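Local coordinates for protelomerase (PDB 4F43), which generates and protects the hairpin ends of a linear chromosome, probably by cutting and rejoining replicated telomere DNA, at residues Glu190-Phe194 with Gly292-Asn296. The protein carries 1 engineered substitution. Coordinates in Å, arbitrary orientation, origin at the centre of the assembly. Residue numbers count along the deposited sequence, not the author numbering.
With nucleotides of chain B.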
ATOM      1  N   GLU A 190      -0.201   1.294 -18.715  1.00 49.90           N
ATOM      2  CA  GLU A 190      -0.216   0.433 -19.892  1.00 56.24           C
ATOM      3  C   GLU A 190       0.292  -0.970 -19.573  1.00 49.61           C
ATOM      4  O   GLU A 190      -0.292  -1.963 -20.007  1.00 41.85           O
ATOM      5  CB  GLU A 190       0.619   1.050 -21.019  1.00 68.17           C
ATOM      6  CG  GLU A 190      -0.181   1.873 -22.016  1.00 78.44           C
ATOM      7  CD  GLU A 190      -0.949   1.011 -23.000  1.00 82.24           C
ATOM      8  OE1 GLU A 190      -0.751  -0.224 -22.996  1.00 83.92           O
ATOM      9  OE2 GLU A 190      -1.750   1.568 -23.779  1.00 81.56           O
ATOM     10  N   GLY A 191       1.377  -1.044 -18.811  1.00 47.65           N
ATOM     11  CA  GLY A 191       1.991  -2.318 -18.480  1.00 35.67           C
ATOM     12  C   GLY A 191       1.924  -2.667 -17.006  1.00 33.44           C
ATOM     13  O   GLY A 191       2.869  -3.230 -16.452  1.00 31.40           O
ATOM     14  N   THR A 192       0.808  -2.332 -16.368  1.00 29.66           N
ATOM     15  CA  THR A 192       0.609  -2.657 -14.961  1.00 36.39           C
ATOM     16  C   THR A 192      -0.395  -3.794 -14.813  1.00 41.09           C
ATOM     17  O   THR A 192      -0.978  -4.249 -15.797  1.00 38.92           O
ATOM     18  CB  THR A 192       0.120  -1.437 -14.156  1.00 40.48           C
ATOM     19  OG1 THR A 192      -1.201  -1.079 -14.579  1.00 48.26           O
ATOM     20  CG2 THR A 192       1.057  -0.255 -14.361  1.00 33.62           C
ATOM     21  N   LYS A 193      -0.594  -4.250 -13.581  1.00 41.19           N
ATOM     22  CA  LYS A 193      -1.489  -5.373 -13.317  1.00 38.60           C
ATOM     23  C   LYS A 193      -2.928  -4.922 -13.072  1.00 39.61           C
ATOM     24  O   LYS A 193      -3.666  -5.558 -12.320  1.00 46.37           O
ATOM     25  CB  LYS A 193      -0.985  -6.186 -12.123  1.00 27.55           C
ATOM     26  CG  LYS A 193       0.411  -6.758 -12.300  1.00 29.09           C
ATOM     27  CD  LYS A 193       0.463  -7.740 -13.458  1.00 28.71           C
ATOM     28  CE  LYS A 193       1.852  -8.335 -13.605  1.00 34.41           C
ATOM     29  NZ  LYS A 193       1.940  -9.242 -14.780  1.00 45.37           N
ATOM     30  N   PHE A 194      -3.322  -3.825 -13.710  1.00 29.65           N
ATOM     31  CA  PHE A 194      -4.678  -3.311 -13.572  1.00 34.48           C
ATOM     32  C   PHE A 194      -5.671  -4.188 -14.327  1.00 47.44           C
ATOM     33  O   PHE A 194      -5.623  -4.280 -15.554  1.00 55.18           O
ATOM     34  CB  PHE A 194      -4.763  -1.868 -14.071  1.00 30.15           C
ATOM     35  CG  PHE A 194      -6.133  -1.265 -13.948  1.00 33.06           C
ATOM     36  CD1 PHE A 194      -6.614  -0.853 -12.716  1.00 30.30           C
ATOM     37  CD2 PHE A 194      -6.938  -1.107 -15.063  1.00 35.81           C
ATOM     38  CE1 PHE A 194      -7.875  -0.298 -12.598  1.00 38.08           C
ATOM     39  CE2 PHE A 194      -8.198  -0.552 -14.951  1.00 37.62           C
ATOM     40  CZ  PHE A 194      -8.667  -0.147 -13.717  1.00 39.31           C
ATOM     41  N   GLY A 292       3.689  -8.372  -8.764  1.00 45.52           N
ATOM     42  CA  GLY A 292       2.914  -7.691  -9.786  1.00 41.07           C
ATOM     43  C   GLY A 292       3.304  -6.235  -9.942  1.00 35.93           C
ATOM     44  O   GLY A 292       2.665  -5.346  -9.378  1.00 51.77           O
ATOM     45  N   HIS A 293       4.359  -5.990 -10.712  1.00 22.56           N
ATOM     46  CA  HIS A 293       4.855  -4.636 -10.917  1.00 34.67           C
ATOM     47  C   HIS A 293       4.692  -4.187 -12.362  1.00 50.74           C
ATOM     48  O   HIS A 293       4.214  -4.940 -13.211  1.00 37.37           O
ATOM     49  CB  HIS A 293       6.329  -4.538 -10.513  1.00 16.16           C
ATOM     50  CG  HIS A 293       6.557  -4.604  -9.037  1.00 14.55           C
ATOM     51  ND1 HIS A 293       7.792  -4.880  -8.486  1.00  8.83           N
ATOM     52  CD2 HIS A 293       5.712  -4.426  -7.994  1.00 11.05           C
ATOM     53  CE1 HIS A 293       7.696  -4.872  -7.171  1.00  9.08           C
ATOM     54  NE2 HIS A 293       6.445  -4.598  -6.844  1.00  9.34           N
ATOM     55  N   ASN A 294       5.093  -2.948 -12.628  1.00 59.36           N
ATOM     56  CA  ASN A 294       5.088  -2.395 -13.975  1.00 54.28           C
ATOM     57  C   ASN A 294       5.951  -3.242 -14.906  1.00 51.08           C
ATOM     58  O   ASN A 294       6.912  -3.871 -14.465  1.00 45.22           O
ATOM     59  CB  ASN A 294       5.598  -0.951 -13.944  1.00 47.11           C
ATOM     60  CG  ASN A 294       5.511  -0.270 -15.295  1.00 53.79           C
ATOM     61  OD1 ASN A 294       4.621  -0.560 -16.094  1.00 58.20           O
ATOM     62  ND2 ASN A 294       6.442   0.641 -15.558  1.00 56.56           N
ATOM     63  N   ASN A 295       5.599  -3.265 -16.188  1.00 41.56           N
ATOM     64  CA  ASN A 295       6.366  -4.017 -17.176  1.00 34.92           C
ATOM     65  C   ASN A 295       7.828  -3.587 -17.226  1.00 28.15           C
ATOM     66  O   ASN A 295       8.133  -2.394 -17.267  1.00 36.49           O
ATOM     67  CB  ASN A 295       5.734  -3.895 -18.566  1.00 40.27           C
ATOM     68  CG  ASN A 295       4.932  -5.122 -18.951  1.00 49.58           C
ATOM     69  OD1 ASN A 295       5.269  -6.243 -18.570  1.00 49.34           O
ATOM     70  ND2 ASN A 295       3.864  -4.917 -19.713  1.00 56.94           N
ATOM     71  N   ASN A 296       8.722  -4.574 -17.198  1.00 21.06           N
ATOM     72  CA  ASN A 296      10.163  -4.342 -17.258  1.00 29.59           C
ATOM     73  C   ASN A 296      10.705  -3.498 -16.105  1.00 27.65           C
ATOM     74  O   ASN A 296      11.742  -2.849 -16.233  1.00 21.80           O
ATOM     75  CB  ASN A 296      10.556  -3.721 -18.602  1.00 37.20           C
ATOM     76  CG  ASN A 296       9.927  -4.438 -19.782  1.00 35.40           C
ATOM     77  OD1 ASN A 296       9.379  -3.807 -20.685  1.00 32.92           O
ATOM     78  ND2 ASN A 296       9.997  -5.765 -19.774  1.00 34.22           N
TER
ATOM     79  P    DC B  15       3.522  -0.483 -10.473  1.00 46.65           P
ATOM     80  OP1  DC B  15       2.330  -1.319 -10.733  1.00 50.61           O
ATOM     81  OP2  DC B  15       4.873  -1.071 -10.609  1.00 44.02           O
ATOM     82  O5'  DC B  15       3.455   0.814 -11.409  1.00 81.85           O
ATOM     83  C5'  DC B  15       2.267   1.600 -11.432  1.00 72.67           C
ATOM     84  C4'  DC B  15       2.507   2.977 -12.026  1.00 56.84           C
ATOM     85  O4'  DC B  15       3.444   3.714 -11.199  1.00 41.27           O
ATOM     86  C3'  DC B  15       3.092   3.000 -13.437  1.00 51.93           C
ATOM     87  O3'  DC B  15       2.496   4.053 -14.189  1.00 42.12           O
ATOM     88  C2'  DC B  15       4.564   3.290 -13.169  1.00 37.82           C
ATOM     89  C1'  DC B  15       4.399   4.305 -12.053  1.00 37.79           C
ATOM     90  N1   DC B  15       5.642   4.582 -11.296  1.00 35.29           N
ATOM     91  C2   DC B  15       5.873   5.880 -10.829  1.00 33.93           C
ATOM     92  O2   DC B  15       5.035   6.763 -11.058  1.00 39.85           O
ATOM     93  N3   DC B  15       7.012   6.132 -10.138  1.00 32.34           N
ATOM     94  C4   DC B  15       7.887   5.148  -9.914  1.00 35.20           C
ATOM     95  N4   DC B  15       8.996   5.443  -9.227  1.00 36.50           N
ATOM     96  C5   DC B  15       7.663   3.819 -10.387  1.00 35.00           C
ATOM     97  C6   DC B  15       6.538   3.579 -11.068  1.00 36.17           C
ATOM     98  P    DA B  16       2.989   4.357 -15.688  1.00 56.77           P
ATOM     99  OP1  DA B  16       1.872   5.001 -16.413  1.00 55.91           O
ATOM    100  OP2  DA B  16       3.593   3.120 -16.230  1.00 57.61           O
ATOM    101  O5'  DA B  16       4.165   5.428 -15.490  1.00 57.42           O
ATOM    102  C5'  DA B  16       3.865   6.803 -15.259  1.00 56.99           C
ATOM    103  C4'  DA B  16       5.062   7.542 -14.687  1.00 57.81           C
ATOM    104  O4'  DA B  16       5.901   6.605 -13.963  1.00 58.55           O
ATOM    105  C3'  DA B  16       5.981   8.198 -15.717  1.00 58.77           C
ATOM    106  O3'  DA B  16       6.584   9.369 -15.164  1.00 69.95           O
ATOM    107  C2'  DA B  16       7.021   7.107 -15.935  1.00 59.36           C
ATOM    108  C1'  DA B  16       7.211   6.667 -14.490  1.00 59.55           C
ATOM    109  N9   DA B  16       7.851   5.366 -14.325  1.00 65.34           N
ATOM    110  C8   DA B  16       7.472   4.179 -14.883  1.00 72.37           C
ATOM    111  N7   DA B  16       8.241   3.170 -14.548  1.00 73.60           N
ATOM    112  C5   DA B  16       9.189   3.736 -13.713  1.00 73.16           C
ATOM    113  C6   DA B  16      10.291   3.199 -13.020  1.00 70.94           C
ATOM    114  N6   DA B  16      10.634   1.908 -13.068  1.00 66.74           N
ATOM    115  N1   DA B  16      11.031   4.041 -12.273  1.00 66.40           N
ATOM    116  C2   DA B  16      10.687   5.334 -12.226  1.00 62.94           C
ATOM    117  N3   DA B  16       9.677   5.954 -12.830  1.00 61.83           N
ATOM    118  C4   DA B  16       8.961   5.090 -13.564  1.00 69.70           C
TER
HETATM  119  O   HOH W   1       2.181   0.852 -17.319  1.00 31.89           O
HETATM  120  O   HOH W   2       1.222  -3.470 -11.774  1.00 22.33           O
HETATM  121  O   HOH W   3       2.894  -7.147 -16.475  1.00 32.36           O
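Two loops of the catalytic domain meet against the hairpin DNA. Gly191 is the hub: its O accepts a hydrogen bond from Asn295 N (2.7 Å) and a CA-H...O contact from Asn294 CA (3.4 Å). A side chain here would face 292-296; with Asn295 as placed, an ideal CB would clash with its ND2 at 2.8 Å, so the absence of a side chain suits the close approach. Lys193 packs its aliphatic part on the turn that leaves helix 283-291, with CG 3.7 Å from Gly292 CA; Gly292 has positive phi and no side chain to obstruct. Lys193 also makes a cation-pi contact with Tyr198, and its NZ donates to water 3 (2.9 Å). Asn294 carries the joint to DNA: its N donates to OP2 of DC15 of chain B (2.8 Å), and its ND2 reaches N7 of DA16 of chain B in a weak bond (3.3 Å). Water 1 links Gly191 N and Asn294 OD1 to OP2 of DA16 of chain B, water 2 Lys193 N and, weakly, Gly292 O to OP1 of DC15 of chain B. Together the loops form a DNA-binding surface of the telomere resolvase catalytic domain, gripping mainly the backbone, one phosphate directly by an amide and the next through water.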